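Local coordinates for protein PrgB (PDB 6EVU) that promotes cell aggregation, biofilm formation and conjugation in Enterococcus faecalis by binding and compacting DNA, this chain being its adhesin domain, at residues Gln234-Gly237 / Lys238-Pro242; Leu103-Lys106 / Asn107-Val110; Ser65-Ile68 / Phe69-Leu72. All coordinates share one frame; numbering follows the deposited sequence.

Contact 1: residues Gln234-Gly237 / Lys238-Pro242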
loop_
_atom_site.group_PDB
_atom_site.type_symbol
_atom_site.label_atom_id
_atom_site.label_comp_id
_atom_site.label_asym_id
_atom_site.label_seq_id
_atom_site.Cartn_x
_atom_site.Cartn_y
_atom_site.Cartn_z
ATOM N N GLN A 234 -15.820 -3.721 4.911
ATOM C CA GLN A 234 -16.515 -3.201 6.078
ATOM C C GLN A 234 -17.650 -2.275 5.666
ATOM O O GLN A 234 -17.800 -1.909 4.497
ATOM C CB GLN A 234 -15.539 -2.458 6.986
ATOM C CG GLN A 234 -14.407 -3.337 7.374
ATOM C CD GLN A 234 -14.911 -4.579 8.045
ATOM O OE1 GLN A 234 -14.529 -5.688 7.694
ATOM N NE2 GLN A 234 -15.802 -4.406 9.018
ATOM N N ALA A 235 -18.429 -1.858 6.668
ATOM C CA ALA A 235 -19.591 -1.026 6.388
ATOM C C ALA A 235 -19.189 0.300 5.772
ATOM O O ALA A 235 -19.982 0.907 5.044
ATOM C CB ALA A 235 -20.394 -0.778 7.669
ATOM N N ASP A 236 -17.962 0.755 6.034
ATOM C CA ASP A 236 -17.495 2.029 5.507
ATOM C C ASP A 236 -16.924 1.917 4.094
ATOM O O ASP A 236 -16.394 2.911 3.575
ATOM C CB ASP A 236 -16.466 2.652 6.465
ATOM C CG ASP A 236 -15.278 1.732 6.757
ATOM O OD1 ASP A 236 -14.904 0.955 5.864
ATOM O OD2 ASP A 236 -14.708 1.806 7.874
ATOM N N GLY A 237 -17.020 0.737 3.459
ATOM C CA GLY A 237 -16.604 0.564 2.085
ATOM C C GLY A 237 -15.149 0.196 1.921
ATOM O O GLY A 237 -14.708 -0.071 0.795
ATOM N N LYS A 238 -14.399 0.152 3.009
ATOM C CA LYS A 238 -12.990 -0.184 2.988
ATOM C C LYS A 238 -12.774 -1.650 3.360
ATOM O O LYS A 238 -13.627 -2.308 3.969
ATOM C CB LYS A 238 -12.222 0.720 3.955
ATOM C CG LYS A 238 -12.406 2.237 3.707
ATOM C CD LYS A 238 -11.879 3.011 4.904
ATOM C CE LYS A 238 -12.489 4.432 4.963
ATOM N NZ LYS A 238 -12.560 4.955 6.364
ATOM N N PHE A 239 -11.597 -2.144 3.029
ATOM C CA PHE A 239 -11.230 -3.532 3.245
ATOM C C PHE A 239 -10.110 -3.550 4.286
ATOM O O PHE A 239 -9.008 -3.065 4.014
ATOM C CB PHE A 239 -10.802 -4.152 1.917
ATOM C CG PHE A 239 -11.868 -4.112 0.824
ATOM C CD1 PHE A 239 -12.042 -2.998 0.011
ATOM C CD2 PHE A 239 -12.701 -5.225 0.600
ATOM C CE1 PHE A 239 -12.995 -2.984 -1.024
ATOM C CE2 PHE A 239 -13.656 -5.207 -0.423
ATOM C CZ PHE A 239 -13.814 -4.094 -1.227
ATOM N N TYR A 240 -10.398 -4.083 5.472
ATOM C CA TYR A 240 -9.399 -4.247 6.515
ATOM C C TYR A 240 -9.911 -5.214 7.568
ATOM O O TYR A 240 -11.066 -5.657 7.532
ATOM C CB TYR A 240 -9.032 -2.911 7.171
ATOM C CG TYR A 240 -10.232 -2.199 7.761
ATOM C CD1 TYR A 240 -11.043 -1.391 6.967
ATOM C CD2 TYR A 240 -10.569 -2.339 9.102
ATOM C CE1 TYR A 240 -12.131 -0.701 7.481
ATOM C CE2 TYR A 240 -11.704 -1.657 9.648
ATOM C CZ TYR A 240 -12.472 -0.827 8.822
ATOM O OH TYR A 240 -13.569 -0.147 9.332
ATOM N N SER A 241 -9.039 -5.539 8.518
ATOM C CA SER A 241 -9.469 -6.365 9.640
ATOM C C SER A 241 -10.056 -5.468 10.711
ATOM O O SER A 241 -9.333 -4.619 11.259
ATOM C CB SER A 241 -8.330 -7.187 10.225
ATOM O OG SER A 241 -8.746 -7.809 11.456
ATOM N N PRO A 242 -11.336 -5.622 11.048
ATOM C CA PRO A 242 -11.941 -4.794 12.097
ATOM C C PRO A 242 -11.547 -5.193 13.508
ATOM O O PRO A 242 -12.026 -4.566 14.454
ATOM C CB PRO A 242 -13.451 -5.000 11.888
ATOM C CG PRO A 242 -13.588 -6.028 10.795
ATOM C CD PRO A 242 -12.257 -6.652 10.544
#
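The aromatic ring of Y240 packs against the aliphatic part of Q234, while its hydroxyl meets the carboxylate of D236 coming from the opposite direction. CG of Q234 sits over one ring face, offset toward the rim and 3.7 Å from the ring centroid, a CH-pi contact in which the two side chains cross at nearly a right angle. With its chain bent at chi2 (-57°), Q234 turns its amide off the ring and against CG of P242. At the other end Y240 OH donates to OD2 of D236 over 2.7 Å, on the syn side but 27° out of the carboxylate plane. OD1 of the same carboxylate, close to the ring plane at the CE1 edge, accepts K238 N at 3.0 Å, closing an Asx turn. Thus both oxygens of D236 are used, one on backbone and one on side chain. The lysine chain crosses D236 and carries NZ on to a salt bridge with D168, leaving it 4.1 Å from D236 OD2. In the backbone, Q234 N donates to K238 O (2.8 Å) and G237 N to Q234 O (2.9 Å), with G237 in the left-handed backbone region (phi 88°). This pairing defines a 3:5 beta-hairpin, a type I turn followed by a G1 bulge, joining strands 232-233 and 239-240.

Contact 2: residues Leu103-Lys106 / Asn107-Val110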
loop_
_atom_site.group_PDB
_atom_site.type_symbol
_atom_site.label_atom_id
_atom_site.label_comp_id
_atom_site.label_asym_id
_atom_site.label_seq_id
_atom_site.Cartn_x
_atom_site.Cartn_y
_atom_site.Cartn_z
ATOM N N LEU A 103 7.007 15.430 -0.687
ATOM C CA LEU A 103 5.785 15.829 0.022
ATOM C C LEU A 103 4.598 15.563 -0.894
ATOM O O LEU A 103 4.606 16.015 -2.052
ATOM C CB LEU A 103 5.816 17.325 0.379
ATOM C CG LEU A 103 4.619 17.745 1.261
ATOM C CD1 LEU A 103 4.879 17.411 2.704
ATOM C CD2 LEU A 103 4.499 19.296 1.219
ATOM N N LEU A 104 3.566 14.850 -0.398
ATOM C CA LEU A 104 2.319 14.677 -1.158
ATOM C C LEU A 104 1.285 15.677 -0.670
ATOM O O LEU A 104 1.075 15.845 0.541
ATOM C CB LEU A 104 1.719 13.266 -1.026
ATOM C CG LEU A 104 2.669 12.122 -1.428
ATOM C CD1 LEU A 104 1.880 10.822 -1.193
ATOM C CD2 LEU A 104 3.025 12.277 -2.858
ATOM N N GLU A 105 0.630 16.354 -1.624
ATOM C CA GLU A 105 -0.330 17.391 -1.288
ATOM C C GLU A 105 -1.608 17.117 -2.056
ATOM O O GLU A 105 -1.582 16.533 -3.143
ATOM C CB GLU A 105 0.214 18.797 -1.658
ATOM C CG GLU A 105 1.508 19.130 -0.875
ATOM C CD GLU A 105 2.022 20.491 -1.269
ATOM O OE1 GLU A 105 2.929 20.604 -2.138
ATOM O OE2 GLU A 105 1.465 21.463 -0.736
ATOM N N LYS A 106 -2.721 17.616 -1.504
ATOM C CA LYS A 106 -3.998 17.479 -2.165
ATOM C C LYS A 106 -3.918 18.099 -3.558
ATOM O O LYS A 106 -3.355 19.189 -3.728
ATOM C CB LYS A 106 -5.077 18.192 -1.333
ATOM C CG LYS A 106 -6.514 17.760 -1.678
ATOM C CD LYS A 106 -6.787 16.310 -1.329
ATOM C CE LYS A 106 -8.218 15.842 -1.709
ATOM N NZ LYS A 106 -8.477 15.462 -3.142
ATOM N N ASN A 107 -4.496 17.393 -4.518
ATOM C CA ASN A 107 -4.682 17.787 -5.916
ATOM C C ASN A 107 -3.386 17.917 -6.687
ATOM O O ASN A 107 -3.355 18.606 -7.716
ATOM C CB ASN A 107 -5.459 19.119 -6.034
ATOM C CG ASN A 107 -6.790 19.078 -5.336
ATOM O OD1 ASN A 107 -7.571 18.133 -5.536
ATOM N ND2 ASN A 107 -7.057 20.085 -4.480
ATOM N N LYS A 108 -2.292 17.311 -6.200
ATOM C CA LYS A 108 -0.988 17.383 -6.860
ATOM C C LYS A 108 -0.429 15.959 -6.982
ATOM O O LYS A 108 0.391 15.537 -6.151
ATOM C CB LYS A 108 -0.048 18.280 -6.062
ATOM C CG LYS A 108 -0.558 19.741 -6.037
ATOM C CD LYS A 108 0.065 20.569 -4.956
ATOM C CE LYS A 108 -0.632 21.967 -4.928
ATOM N NZ LYS A 108 -0.413 22.726 -3.612
ATOM N N PRO A 109 -0.862 15.200 -7.998
ATOM C CA PRO A 109 -0.382 13.819 -8.171
ATOM C C PRO A 109 1.100 13.807 -8.505
ATOM O O PRO A 109 1.598 14.692 -9.193
ATOM C CB PRO A 109 -1.222 13.270 -9.335
ATOM C CG PRO A 109 -1.837 14.496 -9.985
ATOM C CD PRO A 109 -1.885 15.600 -8.991
ATOM N N VAL A 110 1.812 12.836 -7.933
ATOM C CA VAL A 110 3.259 12.732 -8.087
ATOM C C VAL A 110 3.531 11.492 -8.918
ATOM O O VAL A 110 3.083 10.382 -8.577
ATOM C CB VAL A 110 3.936 12.645 -6.713
ATOM C CG1 VAL A 110 5.414 12.332 -6.903
ATOM C CG2 VAL A 110 3.657 13.979 -5.987
HETATM O O HOH W 1 2.067 16.412 -4.091
HETATM O O HOH W 2 -0.587 14.120 -3.840
HETATM O O HOH W 3 2.225 22.973 -3.463
HETATM O O HOH W 4 -5.894 14.883 -4.233
HETATM O O HOH W 5 -2.411 21.601 -1.956
#
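A type II beta turn, E105 to K108, reverses the chain after strand 99-104 and sends it into strand 110-115, a passage between the two large antiparallel sheets of the domain. K108 N donates to E105 O at 3.2 Å, and the bond is bent: the N-H comes from above the carbonyl plane, 39° out of it. N107 takes the left-handed conformation (phi 66°) usual for the third residue of such a turn. Beyond the turn, waters link the two arms. Water 2 donates both to E105 O and to K108 O, bridging the two carbonyls, and water 1 accepts a bond from E105 N while lying 2.8 Å from K108 O. Water 4 accepts from both N107 N and K106 NZ, tying the bent lysine chain back to the turn.

On the buried side, L104 and V110 cross at about a right angle, and CD2 of L104 rests 3.6 Å from CG2 of V110; L104 also touches A147 and V110 F149, both of strand 145-150. The opposite charges of E105 and K108 meet alongside the turn. Both chains are extended beyond CG and cross at a slant, with CD of K108 3.7 Å from CB of E105. The salt bridge itself is long, E105 OE2 to K108 NZ 3.7 Å, and E105 OE1 also has a weak, long ion pair with K50. Water 3 bridges the same two side chains through the other carboxylate oxygen, donating to E105 OE1 at 2.8 Å and accepting from K108 NZ at 2.7 Å.

Contact 3: residues Ser65-Ile68 / Phe69-Leu72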
loop_
_atom_site.group_PDB
_atom_site.type_symbol
_atom_site.label_atom_id
_atom_site.label_comp_id
_atom_site.label_asym_id
_atom_site.label_seq_id
_atom_site.Cartn_x
_atom_site.Cartn_y
_atom_site.Cartn_z
ATOM N N SER A 65 12.868 6.952 18.626
ATOM C CA SER A 65 13.520 5.976 17.761
ATOM C C SER A 65 13.719 6.574 16.387
ATOM O O SER A 65 13.013 7.501 15.992
ATOM C CB SER A 65 12.676 4.715 17.628
ATOM O OG SER A 65 12.432 4.160 18.915
ATOM N N LYS A 66 14.670 6.016 15.643
ATOM C CA LYS A 66 15.026 6.536 14.330
ATOM C C LYS A 66 14.560 5.634 13.203
ATOM O O LYS A 66 15.121 5.679 12.104
ATOM C CB LYS A 66 16.527 6.764 14.234
ATOM C CG LYS A 66 17.040 7.806 15.236
ATOM C CD LYS A 66 17.224 9.177 14.591
ATOM C CE LYS A 66 18.218 9.162 13.434
ATOM N NZ LYS A 66 18.291 10.498 12.766
ATOM N N ASP A 67 13.535 4.830 13.447
ATOM C CA ASP A 67 13.008 4.021 12.366
ATOM C C ASP A 67 12.344 4.932 11.346
ATOM O O ASP A 67 11.979 6.071 11.652
ATOM C CB ASP A 67 12.020 3.013 12.929
ATOM C CG ASP A 67 10.844 3.701 13.621
ATOM O OD1 ASP A 67 11.011 4.229 14.762
ATOM O OD2 ASP A 67 9.753 3.740 13.015
ATOM N N ILE A 68 12.129 4.406 10.135
ATOM C CA ILE A 68 11.522 5.192 9.055
ATOM C C ILE A 68 10.116 5.641 9.400
ATOM O O ILE A 68 9.664 6.716 8.948
ATOM C CB ILE A 68 11.576 4.389 7.723
ATOM C CG1 ILE A 68 11.248 5.345 6.564
ATOM C CG2 ILE A 68 10.666 3.102 7.776
ATOM C CD1 ILE A 68 11.693 4.801 5.230
ATOM N N PHE A 69 9.356 4.829 10.157
ATOM C CA PHE A 69 7.988 5.235 10.455
ATOM C C PHE A 69 7.991 6.450 11.361
ATOM O O PHE A 69 7.131 7.328 11.232
ATOM C CB PHE A 69 7.214 4.059 11.076
ATOM C CG PHE A 69 7.218 2.813 10.209
ATOM C CD1 PHE A 69 6.423 2.751 9.083
ATOM C CD2 PHE A 69 8.026 1.725 10.537
ATOM C CE1 PHE A 69 6.433 1.665 8.269
ATOM C CE2 PHE A 69 8.042 0.581 9.724
ATOM C CZ PHE A 69 7.230 0.563 8.582
ATOM N N THR A 70 8.899 6.468 12.343
ATOM C CA THR A 70 8.973 7.607 13.245
ATOM C C THR A 70 9.358 8.853 12.461
ATOM O O THR A 70 8.768 9.916 12.669
ATOM C CB THR A 70 9.952 7.307 14.377
ATOM O OG1 THR A 70 9.417 6.238 15.187
ATOM C CG2 THR A 70 10.126 8.549 15.285
ATOM N N LYS A 71 10.321 8.732 11.542
ATOM C CA LYS A 71 10.683 9.855 10.682
ATOM C C LYS A 71 9.501 10.353 9.852
ATOM O O LYS A 71 9.376 11.571 9.605
ATOM C CB LYS A 71 11.852 9.466 9.771
ATOM C CG LYS A 71 13.149 9.282 10.571
ATOM C CD LYS A 71 14.276 8.801 9.636
ATOM C CE LYS A 71 15.590 8.596 10.417
ATOM N NZ LYS A 71 16.658 8.238 9.405
ATOM N N LEU A 72 8.668 9.442 9.388
ATOM C CA LEU A 72 7.494 9.795 8.614
ATOM C C LEU A 72 6.438 10.560 9.392
ATOM O O LEU A 72 5.773 11.402 8.845
ATOM C CB LEU A 72 6.872 8.566 7.971
ATOM C CG LEU A 72 7.617 8.044 6.760
ATOM C CD1 LEU A 72 7.168 6.644 6.420
ATOM C CD2 LEU A 72 7.436 8.975 5.580
#
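The phenyl ring of F69 has CG2 of I68 over the centre of one face, 4.1 Å from the centroid and 10° off the ring normal, a CH-pi contact between neighbours in sequence. At the ring edge, near its plane, lies OD2 of D67, 3.6 Å from CD2. F158 and W301 also touch this ring, and a bound Tris molecule, probably from the crystallisation liquor, is about 4 Å from the side chain.

The other flat group, the carboxylate of D67, grips two atoms of one residue, T70. With chi1 at 61°, CG stands between the backbone N and the carbonyl carbon, which folds the carboxylate back over the start of the helix. OD1 is met on its syn side by T70 OG1, a short 2.6 Å bond 25° out of the carboxylate plane. OD2 accepts T70 N at 2.9 Å, approached from above the plane. Two bonds to T70 therefore fix the rotation of the carboxylate, whose negative charge would suit the positive pole of the helix dipole.

Next to this pair, T70 CG2 presses on S65 O at 3.2 Å, a buried carbonyl without a polar partner. K66 and K71 cross at a slant, their NZ atoms both bonded to N58, K66 NZ to its carbonyl O and K71 NZ to its OD1. Helical bonds follow at once, D67 O accepting K71 N and I68 O accepting L72 N. D67 is thus the N-cap of the short helix 68-72, its carboxylate taking both the N-H and the hydroxyl of T70, three residues on.

All three contacts are local reversals or starts within one GbpC-type domain of the antigen I/II family; none touches another, and contacts 2 and 3 approach most closely, about 9 Å between nearest atoms. Contact 1 lies at the surface, whereas contacts 2 and 3 are partly buried. Contacts 1 and 2 belong to turns between strands, contact 3 to a helix start. An aspartate carboxylate accepting a backbone N-H organises both contacts 1 and 3, whereas the polar side of contact 2 relies largely on waters and a long salt bridge, besides its bent turn bond. The buried side chains also differ: tyrosine in contact 1, leucine and valine in contact 2, isoleucine and leucine in contact 3.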